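Local coordinates for haloalkane dehalogenase (Mycobacterium rhodesiae, PDB 4MJ3), which hydrolyses the carbon-halogen bond of haloalkanes, probably releasing the corresponding alcohol and a halide ion, at residues 83-96 with 199-212. Numbering follows the deposited sequence.
Sequences GFGRSDKPTSRDDY and PFPDASYQAGARQF
Gly83 O lies 3.4 Å from CE1 of Phe200, at the edge of that ring and near its plane, where the loop after strand 75-79 of the alpha/beta-hydrolase core meets segment 199-212, a loop leading into helix 207-211, which, as in other haloalkane dehalogenases, probably belongs to the cap domain. The same oxygen accepts a hydrogen bond from a water that donates to Tyr205 O and accepts from Ala209 N. Phe84 fits between Phe200, Ala209 and Phe212; its plane is tilted 25° from that of Phe212, but the two rings are displaced so far that little of one covers the other, with CZ of Phe84 3.4 Å from CD2 of Phe212. In the type II' turn from Phe84 to Ser87, Gly85 O lies 3.4 Å from Pro199 CB. Lys89 runs its aliphatic chain past Tyr205 and Pro199, then bends at its last torsion, bringing NZ to the carbonyl oxygens of Gly85 and Ser87 and to Thr6. A second water joins Pro90 O, Ser204 O and Ala207 N. Arg93 offers two nitrogens of one guanidinium side to Gln211 OE1, forming hydrogen bonds from NE (2.9 Å) and NH2 (3.0 Å), the oxygen lying in the guanidinium plane while the amide is turned 65° from it; NH2 also hydrogen-bonds Gln169 OE1. Tyr96, tethered by OH to Pro90 O, lays one ring face on the helix: Gly208 CA sits 3.3 Å from the Tyr96 ring centroid, 10° off its normal, a CH-pi contact.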
ATOM      1  N   GLY A  83      -2.513  -9.854   7.123  1.00  8.62           N
ATOM      2  CA  GLY A  83      -3.879 -10.044   6.654  1.00  8.44           C
ATOM      3  C   GLY A  83      -3.996 -10.244   5.147  1.00  8.68           C
ATOM      4  O   GLY A  83      -5.096 -10.554   4.669  1.00 10.48           O
ATOM      5  N   PHE A  84      -2.890 -10.096   4.405  1.00  8.94           N
ATOM      6  CA  PHE A  84      -2.942 -10.016   2.929  1.00  8.27           C
ATOM      7  C   PHE A  84      -1.843 -10.817   2.260  1.00  8.74           C
ATOM      8  O   PHE A  84      -0.831 -11.139   2.885  1.00  8.62           O
ATOM      9  CB  PHE A  84      -2.870  -8.528   2.512  1.00  8.08           C
ATOM     10  CG  PHE A  84      -4.025  -7.734   3.040  1.00  8.36           C
ATOM     11  CD1 PHE A  84      -3.984  -7.214   4.321  1.00  8.61           C
ATOM     12  CD2 PHE A  84      -5.206  -7.616   2.300  1.00  8.57           C
ATOM     13  CE1 PHE A  84      -5.087  -6.581   4.864  1.00  8.49           C
ATOM     14  CE2 PHE A  84      -6.313  -6.971   2.846  1.00  9.38           C
ATOM     15  CZ  PHE A  84      -6.233  -6.443   4.116  1.00  8.89           C
ATOM     16  N   GLY A  85      -2.055 -11.154   1.000  1.00  8.97           N
ATOM     17  CA  GLY A  85      -1.011 -11.745   0.199  1.00  9.03           C
ATOM     18  C   GLY A  85      -0.527 -13.042   0.802  1.00  9.88           C
ATOM     19  O   GLY A  85      -1.337 -13.899   1.153  1.00  8.48           O
ATOM     20  N   ARG A  86       0.795 -13.182   0.891  1.00 10.33           N
ATOM     21  CA  ARG A  86       1.427 -14.339   1.477  1.00 11.11           C
ATOM     22  C   ARG A  86       1.854 -14.114   2.944  1.00 10.84           C
ATOM     23  O   ARG A  86       2.531 -14.959   3.521  1.00 10.67           O
ATOM     24  CB  ARG A  86       2.599 -14.761   0.601  1.00 12.10           C
ATOM     25  CG  ARG A  86       2.188 -15.067  -0.825  1.00 12.64           C
ATOM     26  CD  ARG A  86       3.347 -15.583  -1.670  1.00 16.13           C
ATOM     27  NE  ARG A  86       3.629 -16.977  -1.345  1.00 17.10           N
ATOM     28  CZ  ARG A  86       4.244 -17.851  -2.129  1.00 18.00           C
ATOM     29  NH1 ARG A  86       4.704 -17.490  -3.317  1.00 17.89           N
ATOM     30  NH2 ARG A  86       4.410 -19.100  -1.698  1.00 21.01           N
ATOM     31  N   SER A  87       1.418 -13.007   3.548  1.00  9.34           N
ATOM     32  CA  SER A  87       1.650 -12.769   4.964  1.00 10.63           C
ATOM     33  C   SER A  87       0.632 -13.518   5.827  1.00  9.29           C
ATOM     34  O   SER A  87      -0.437 -13.923   5.352  1.00  8.58           O
ATOM     35  CB  SER A  87       1.642 -11.279   5.294  1.00  9.38           C
ATOM     36  OG  SER A  87       2.752 -10.595   4.692  1.00  9.02           O
ATOM     37  N   ASP A  88       1.000 -13.755   7.076  1.00 10.07           N
ATOM     38  CA  ASP A  88       0.083 -14.382   8.025  1.00  9.86           C
ATOM     39  C   ASP A  88      -1.141 -13.505   8.297  1.00  9.67           C
ATOM     40  O   ASP A  88      -1.123 -12.295   8.079  1.00  9.07           O
ATOM     41  CB  ASP A  88       0.801 -14.694   9.341  1.00 10.76           C
ATOM     42  CG  ASP A  88       1.731 -15.894   9.235  1.00 11.07           C
ATOM     43  OD1 ASP A  88       1.690 -16.603   8.208  1.00 11.42           O
ATOM     44  OD2 ASP A  88       2.497 -16.131  10.204  1.00 10.90           O
ATOM     45  N   LYS A  89      -2.211 -14.148   8.779  1.00 10.00           N
ATOM     46  CA  LYS A  89      -3.536 -13.545   8.786  1.00  9.03           C
ATOM     47  C   LYS A  89      -4.259 -13.827  10.115  1.00 11.30           C
ATOM     48  O   LYS A  89      -4.912 -14.859  10.290  1.00 10.80           O
ATOM     49  CB  LYS A  89      -4.369 -14.052   7.598  1.00  9.25           C
ATOM     50  CG  LYS A  89      -3.702 -13.816   6.243  1.00  9.28           C
ATOM     51  CD  LYS A  89      -4.554 -14.266   5.076  1.00  9.80           C
ATOM     52  CE  LYS A  89      -3.927 -13.859   3.759  1.00  9.22           C
ATOM     53  NZ  LYS A  89      -2.589 -14.465   3.551  1.00  9.38           N
ATOM     54  N   PRO A  90      -4.124 -12.906  11.069  1.00 10.03           N
ATOM     55  CA  PRO A  90      -4.919 -12.941  12.275  1.00 10.71           C
ATOM     56  C   PRO A  90      -6.406 -13.177  11.937  1.00 10.47           C
ATOM     57  O   PRO A  90      -6.905 -12.640  10.939  1.00 10.18           O
ATOM     58  CB  PRO A  90      -4.680 -11.555  12.881  1.00 12.17           C
ATOM     59  CG  PRO A  90      -3.288 -11.215  12.416  1.00 10.33           C
ATOM     60  CD  PRO A  90      -3.187 -11.767  11.040  1.00  9.88           C
ATOM     61  N   THR A  91      -7.105 -13.945  12.778  1.00 11.14           N
ATOM     62  CA  THR A  91      -8.454 -14.381  12.475  1.00 11.80           C
ATOM     63  C   THR A  91      -9.556 -13.457  12.968  1.00 11.44           C
ATOM     64  O   THR A  91     -10.696 -13.610  12.555  1.00 11.62           O
ATOM     65  CB  THR A  91      -8.721 -15.776  13.102  1.00 14.62           C
ATOM     66  OG1 THR A  91      -8.497 -15.689  14.502  1.00 16.02           O
ATOM     67  CG2 THR A  91      -7.769 -16.797  12.492  1.00 18.65           C
ATOM     68  N   SER A  92      -9.237 -12.551  13.878  1.00 11.64           N
ATOM     69  CA  SER A  92     -10.265 -11.669  14.439  1.00 13.42           C
ATOM     70  C   SER A  92     -10.141 -10.281  13.851  1.00 12.11           C
ATOM     71  O   SER A  92      -9.050  -9.735  13.767  1.00 10.92           O
ATOM     72  CB  SER A  92     -10.166 -11.577  15.963  1.00 16.01           C
ATOM     73  OG  SER A  92     -11.117 -10.628  16.442  1.00 19.04           O
ATOM     74  N   ARG A  93     -11.277  -9.682  13.493  1.00 12.88           N
ATOM     75  CA  ARG A  93     -11.272  -8.297  13.013  1.00 12.23           C
ATOM     76  C   ARG A  93     -10.660  -7.337  14.034  1.00 13.59           C
ATOM     77  O   ARG A  93     -10.012  -6.365  13.665  1.00 14.81           O
ATOM     78  CB  ARG A  93     -12.687  -7.877  12.600  1.00 15.18           C
ATOM     79  CG  ARG A  93     -13.132  -8.566  11.310  1.00 17.00           C
ATOM     80  CD  ARG A  93     -14.555  -8.236  10.889  1.00 23.99           C
ATOM     81  NE  ARG A  93     -14.729  -6.808  10.657  1.00 23.22           N
ATOM     82  CZ  ARG A  93     -15.680  -6.257   9.904  1.00 18.86           C
ATOM     83  NH1 ARG A  93     -16.571  -6.995   9.248  1.00 16.48           N
ATOM     84  NH2 ARG A  93     -15.736  -4.935   9.837  1.00 18.55           N
ATOM     85  N   ASP A  94     -10.845  -7.638  15.316  1.00 14.58           N
ATOM     86  CA  ASP A  94     -10.316  -6.802  16.386  1.00 14.42           C
ATOM     87  C   ASP A  94      -8.795  -6.834  16.505  1.00 13.15           C
ATOM     88  O   ASP A  94      -8.235  -5.991  17.188  1.00 13.18           O
ATOM     89  CB  ASP A  94     -10.949  -7.211  17.718  1.00 17.41           C
ATOM     90  CG  ASP A  94     -12.430  -6.968  17.744  1.00 26.33           C
ATOM     91  OD1 ASP A  94     -12.887  -5.961  17.150  1.00 32.51           O
ATOM     92  OD2 ASP A  94     -13.136  -7.788  18.349  1.00 29.90           O
ATOM     93  N   ASP A  95      -8.133  -7.790  15.848  1.00 11.94           N
ATOM     94  CA  ASP A  95      -6.672  -7.872  15.814  1.00 12.72           C
ATOM     95  C   ASP A  95      -6.099  -6.776  14.888  1.00 11.14           C
ATOM     96  O   ASP A  95      -4.903  -6.496  14.937  1.00  9.92           O
ATOM     97  CB  ASP A  95      -6.169  -9.237  15.274  1.00 14.75           C
ATOM     98  CG  ASP A  95      -6.537 -10.459  16.172  1.00 21.34           C
ATOM     99  OD1 ASP A  95      -6.529 -10.317  17.405  1.00 19.69           O
ATOM    100  OD2 ASP A  95      -6.806 -11.557  15.600  1.00 20.81           O
ATOM    101  N   TYR A  96      -6.927  -6.224  14.005  1.00  9.77           N
ATOM    102  CA  TYR A  96      -6.446  -5.266  13.022  1.00 10.65           C
ATOM    103  C   TYR A  96      -6.842  -3.864  13.456  1.00 10.50           C
ATOM    104  O   TYR A  96      -8.043  -3.549  13.632  1.00 12.04           O
ATOM    105  CB  TYR A  96      -7.014  -5.551  11.639  1.00  9.83           C
ATOM    106  CG  TYR A  96      -6.664  -6.906  11.084  1.00  8.88           C
ATOM    107  CD1 TYR A  96      -7.456  -8.012  11.374  1.00  8.87           C
ATOM    108  CD2 TYR A  96      -5.550  -7.089  10.293  1.00  8.91           C
ATOM    109  CE1 TYR A  96      -7.153  -9.270  10.863  1.00  8.51           C
ATOM    110  CE2 TYR A  96      -5.240  -8.341   9.757  1.00  8.67           C
ATOM    111  CZ  TYR A  96      -6.042  -9.420  10.054  1.00  9.32           C
ATOM    112  OH  TYR A  96      -5.789 -10.654   9.540  1.00 10.97           O
ATOM    113  N   PRO A 199      -4.875 -15.386  -1.842  1.00 11.90           N
ATOM    114  CA  PRO A 199      -4.665 -15.321  -0.391  1.00 11.12           C
ATOM    115  C   PRO A 199      -5.826 -15.789   0.483  1.00 10.09           C
ATOM    116  O   PRO A 199      -5.623 -16.032   1.679  1.00 11.82           O
ATOM    117  CB  PRO A 199      -4.424 -13.822  -0.149  1.00 11.45           C
ATOM    118  CG  PRO A 199      -3.915 -13.313  -1.454  1.00 11.82           C
ATOM    119  CD  PRO A 199      -4.752 -14.048  -2.463  1.00 11.19           C
ATOM    120  N   PHE A 200      -7.026 -15.875  -0.078  1.00  9.74           N
ATOM    121  CA  PHE A 200      -8.258 -16.003   0.716  1.00 10.47           C
ATOM    122  C   PHE A 200      -9.096 -17.251   0.319  1.00 12.23           C
ATOM    123  O   PHE A 200     -10.125 -17.131  -0.346  1.00 12.27           O
ATOM    124  CB  PHE A 200      -9.112 -14.743   0.522  1.00 10.88           C
ATOM    125  CG  PHE A 200      -8.398 -13.458   0.845  1.00 10.03           C
ATOM    126  CD1 PHE A 200      -7.823 -13.247   2.099  1.00 10.80           C
ATOM    127  CD2 PHE A 200      -8.278 -12.467  -0.115  1.00 11.10           C
ATOM    128  CE1 PHE A 200      -7.141 -12.088   2.383  1.00  9.66           C
ATOM    129  CE2 PHE A 200      -7.613 -11.284   0.172  1.00 10.62           C
ATOM    130  CZ  PHE A 200      -7.062 -11.084   1.431  1.00 10.22           C
ATOM    131  N   PRO A 201      -8.639 -18.455   0.699  1.00 13.69           N
ATOM    132  CA  PRO A 201      -9.396 -19.671   0.354  1.00 15.60           C
ATOM    133  C   PRO A 201     -10.842 -19.634   0.827  1.00 15.62           C
ATOM    134  O   PRO A 201     -11.712 -20.218   0.183  1.00 16.68           O
ATOM    135  CB  PRO A 201      -8.631 -20.793   1.071  1.00 16.07           C
ATOM    136  CG  PRO A 201      -7.263 -20.260   1.299  1.00 16.01           C
ATOM    137  CD  PRO A 201      -7.341 -18.762   1.313  1.00 12.89           C
ATOM    138  N   ASP A 202     -11.102 -18.948   1.930  1.00 16.68           N
ATOM    139  CA  ASP A 202     -12.453 -18.728   2.390  1.00 15.36           C
ATOM    140  C   ASP A 202     -12.499 -17.528   3.329  1.00 15.30           C
ATOM    141  O   ASP A 202     -11.479 -16.890   3.568  1.00 15.87           O
ATOM    142  CB  ASP A 202     -13.020 -20.007   3.055  1.00 17.62           C
ATOM    143  CG  ASP A 202     -12.240 -20.429   4.274  1.00 21.97           C
ATOM    144  OD1 ASP A 202     -11.882 -19.577   5.093  1.00 19.40           O
ATOM    145  OD2 ASP A 202     -11.991 -21.638   4.433  1.00 26.70           O
ATOM    146  N   ALA A 203     -13.675 -17.244   3.871  1.00 15.10           N
ATOM    147  CA  ALA A 203     -13.895 -16.043   4.669  1.00 15.23           C
ATOM    148  C   ALA A 203     -13.068 -15.989   5.942  1.00 14.53           C
ATOM    149  O   ALA A 203     -12.800 -14.903   6.441  1.00 13.59           O
ATOM    150  CB  ALA A 203     -15.374 -15.888   4.996  1.00 16.86           C
ATOM    151  N   SER A 204     -12.620 -17.145   6.447  1.00 15.74           N
ATOM    152  CA  SER A 204     -11.851 -17.171   7.701  1.00 14.80           C
ATOM    153  C   SER A 204     -10.504 -16.460   7.559  1.00 11.47           C
ATOM    154  O   SER A 204      -9.943 -16.006   8.563  1.00 13.13           O
ATOM    155  CB  SER A 204     -11.631 -18.600   8.193  1.00 16.48           C
ATOM    156  OG  SER A 204     -10.752 -19.291   7.344  1.00 16.27           O
ATOM    157  N   TYR A 205     -10.022 -16.334   6.323  1.00  9.66           N
ATOM    158  CA  TYR A 205      -8.773 -15.666   6.006  1.00  9.35           C
ATOM    159  C   TYR A 205      -8.941 -14.159   5.725  1.00  9.97           C
ATOM    160  O   TYR A 205      -7.952 -13.487   5.427  1.00 10.12           O
ATOM    161  CB  TYR A 205      -8.118 -16.297   4.773  1.00  9.45           C
ATOM    162  CG  TYR A 205      -7.661 -17.711   4.944  1.00  9.25           C
ATOM    163  CD1 TYR A 205      -8.561 -18.763   4.832  1.00 11.99           C
ATOM    164  CD2 TYR A 205      -6.348 -18.003   5.244  1.00 10.41           C
ATOM    165  CE1 TYR A 205      -8.139 -20.075   4.986  1.00 14.69           C
ATOM    166  CE2 TYR A 205      -5.908 -19.314   5.385  1.00 11.33           C
ATOM    167  CZ  TYR A 205      -6.807 -20.337   5.252  1.00 12.18           C
ATOM    168  OH  TYR A 205      -6.390 -21.651   5.417  1.00 15.27           O
ATOM    169  N   GLN A 206     -10.166 -13.643   5.803  1.00 11.35           N
ATOM    170  CA  GLN A 206     -10.460 -12.297   5.302  1.00 11.59           C
ATOM    171  C   GLN A 206     -10.754 -11.250   6.378  1.00 12.19           C
ATOM    172  O   GLN A 206     -11.271 -10.199   6.065  1.00 12.15           O
ATOM    173  CB  GLN A 206     -11.637 -12.357   4.308  1.00 12.00           C
ATOM    174  CG  GLN A 206     -11.336 -13.122   3.033  1.00 13.62           C
ATOM    175  CD  GLN A 206     -12.501 -13.072   2.066  1.00 12.16           C
ATOM    176  OE1 GLN A 206     -13.660 -13.200   2.471  1.00 13.52           O
ATOM    177  NE2 GLN A 206     -12.204 -12.867   0.792  1.00 14.85           N
ATOM    178  N   ALA A 207     -10.444 -11.536   7.641  1.00 11.69           N
ATOM    179  CA  ALA A 207     -10.731 -10.595   8.705  1.00 10.26           C
ATOM    180  C   ALA A 207     -10.045  -9.252   8.481  1.00 10.15           C
ATOM    181  O   ALA A 207     -10.637  -8.211   8.765  1.00 10.67           O
ATOM    182  CB  ALA A 207     -10.361 -11.179  10.066  1.00 11.97           C
ATOM    183  N   GLY A 208      -8.807  -9.281   7.988  1.00 10.05           N
ATOM    184  CA  GLY A 208      -8.051  -8.051   7.717  1.00  9.10           C
ATOM    185  C   GLY A 208      -8.679  -7.279   6.567  1.00 10.90           C
ATOM    186  O   GLY A 208      -8.811  -6.061   6.617  1.00  8.74           O
ATOM    187  N   ALA A 209      -9.078  -8.015   5.531  1.00  8.86           N
ATOM    188  CA  ALA A 209      -9.755  -7.411   4.373  1.00  9.93           C
ATOM    189  C   ALA A 209     -11.130  -6.796   4.742  1.00  9.40           C
ATOM    190  O   ALA A 209     -11.487  -5.739   4.241  1.00  9.54           O
ATOM    191  CB  ALA A 209      -9.892  -8.440   3.244  1.00 10.48           C
ATOM    192  N   ARG A 210     -11.888  -7.453   5.618  1.00  8.51           N
ATOM    193  CA  ARG A 210     -13.167  -6.888   6.065  1.00  8.68           C
ATOM    194  C   ARG A 210     -12.990  -5.681   6.983  1.00  8.17           C
ATOM    195  O   ARG A 210     -13.787  -4.767   6.946  1.00  9.54           O
ATOM    196  CB  ARG A 210     -13.982  -7.948   6.801  1.00  9.08           C
ATOM    197  CG  ARG A 210     -14.558  -8.994   5.880  1.00  9.75           C
ATOM    198  CD  ARG A 210     -15.763  -8.487   5.106  1.00 10.84           C
ATOM    199  NE  ARG A 210     -16.476  -9.608   4.492  1.00 12.36           N
ATOM    200  CZ  ARG A 210     -17.631  -9.530   3.838  1.00 12.50           C
ATOM    201  NH1 ARG A 210     -18.252  -8.370   3.657  1.00 12.58           N
ATOM    202  NH2 ARG A 210     -18.184 -10.638   3.375  1.00 14.02           N
ATOM    203  N   GLN A 211     -11.956  -5.699   7.812  1.00  8.48           N
ATOM    204  CA  GLN A 211     -11.787  -4.655   8.815  1.00  9.50           C
ATOM    205  C   GLN A 211     -11.205  -3.363   8.223  1.00 10.09           C
ATOM    206  O   GLN A 211     -11.509  -2.277   8.739  1.00 10.38           O
ATOM    207  CB  GLN A 211     -10.965  -5.148  10.013  1.00 10.63           C
ATOM    208  CG  GLN A 211     -10.918  -4.190  11.220  1.00 11.11           C
ATOM    209  CD  GLN A 211     -12.277  -3.902  11.850  1.00 12.35           C
ATOM    210  OE1 GLN A 211     -13.311  -4.457  11.473  1.00 12.80           O
ATOM    211  NE2 GLN A 211     -12.277  -2.989  12.807  1.00 17.77           N
ATOM    212  N   PHE A 212     -10.388  -3.452   7.178  1.00  8.59           N
ATOM    213  CA  PHE A 212      -9.662  -2.261   6.723  1.00  9.17           C
ATOM    214  C   PHE A 212     -10.520  -1.023   6.507  1.00  9.91           C
ATOM    215  O   PHE A 212     -10.186   0.058   6.991  1.00 10.08           O
ATOM    216  CB  PHE A 212      -8.840  -2.496   5.443  1.00  9.94           C
ATOM    217  CG  PHE A 212      -7.342  -2.417   5.655  1.00 10.09           C
ATOM    218  CD1 PHE A 212      -6.793  -1.553   6.598  1.00  9.77           C
ATOM    219  CD2 PHE A 212      -6.491  -3.153   4.856  1.00  9.06           C
ATOM    220  CE1 PHE A 212      -5.431  -1.483   6.779  1.00 11.38           C
ATOM    221  CE2 PHE A 212      -5.132  -3.115   5.053  1.00 10.58           C
ATOM    222  CZ  PHE A 212      -4.592  -2.248   5.993  1.00 11.87           C
TER
HETATM  223  O   HOH W   1      -7.637 -10.686   5.867  1.00  8.65           O
HETATM  224  O   HOH W   2      -8.567 -13.605   8.727  1.00 12.83           O
HETATM  225  O   HOH W   3     -11.268 -15.713  10.877  1.00 21.84           O
HETATM  226  O   HOH W   4     -10.009  -2.414  14.929  1.00 12.94           O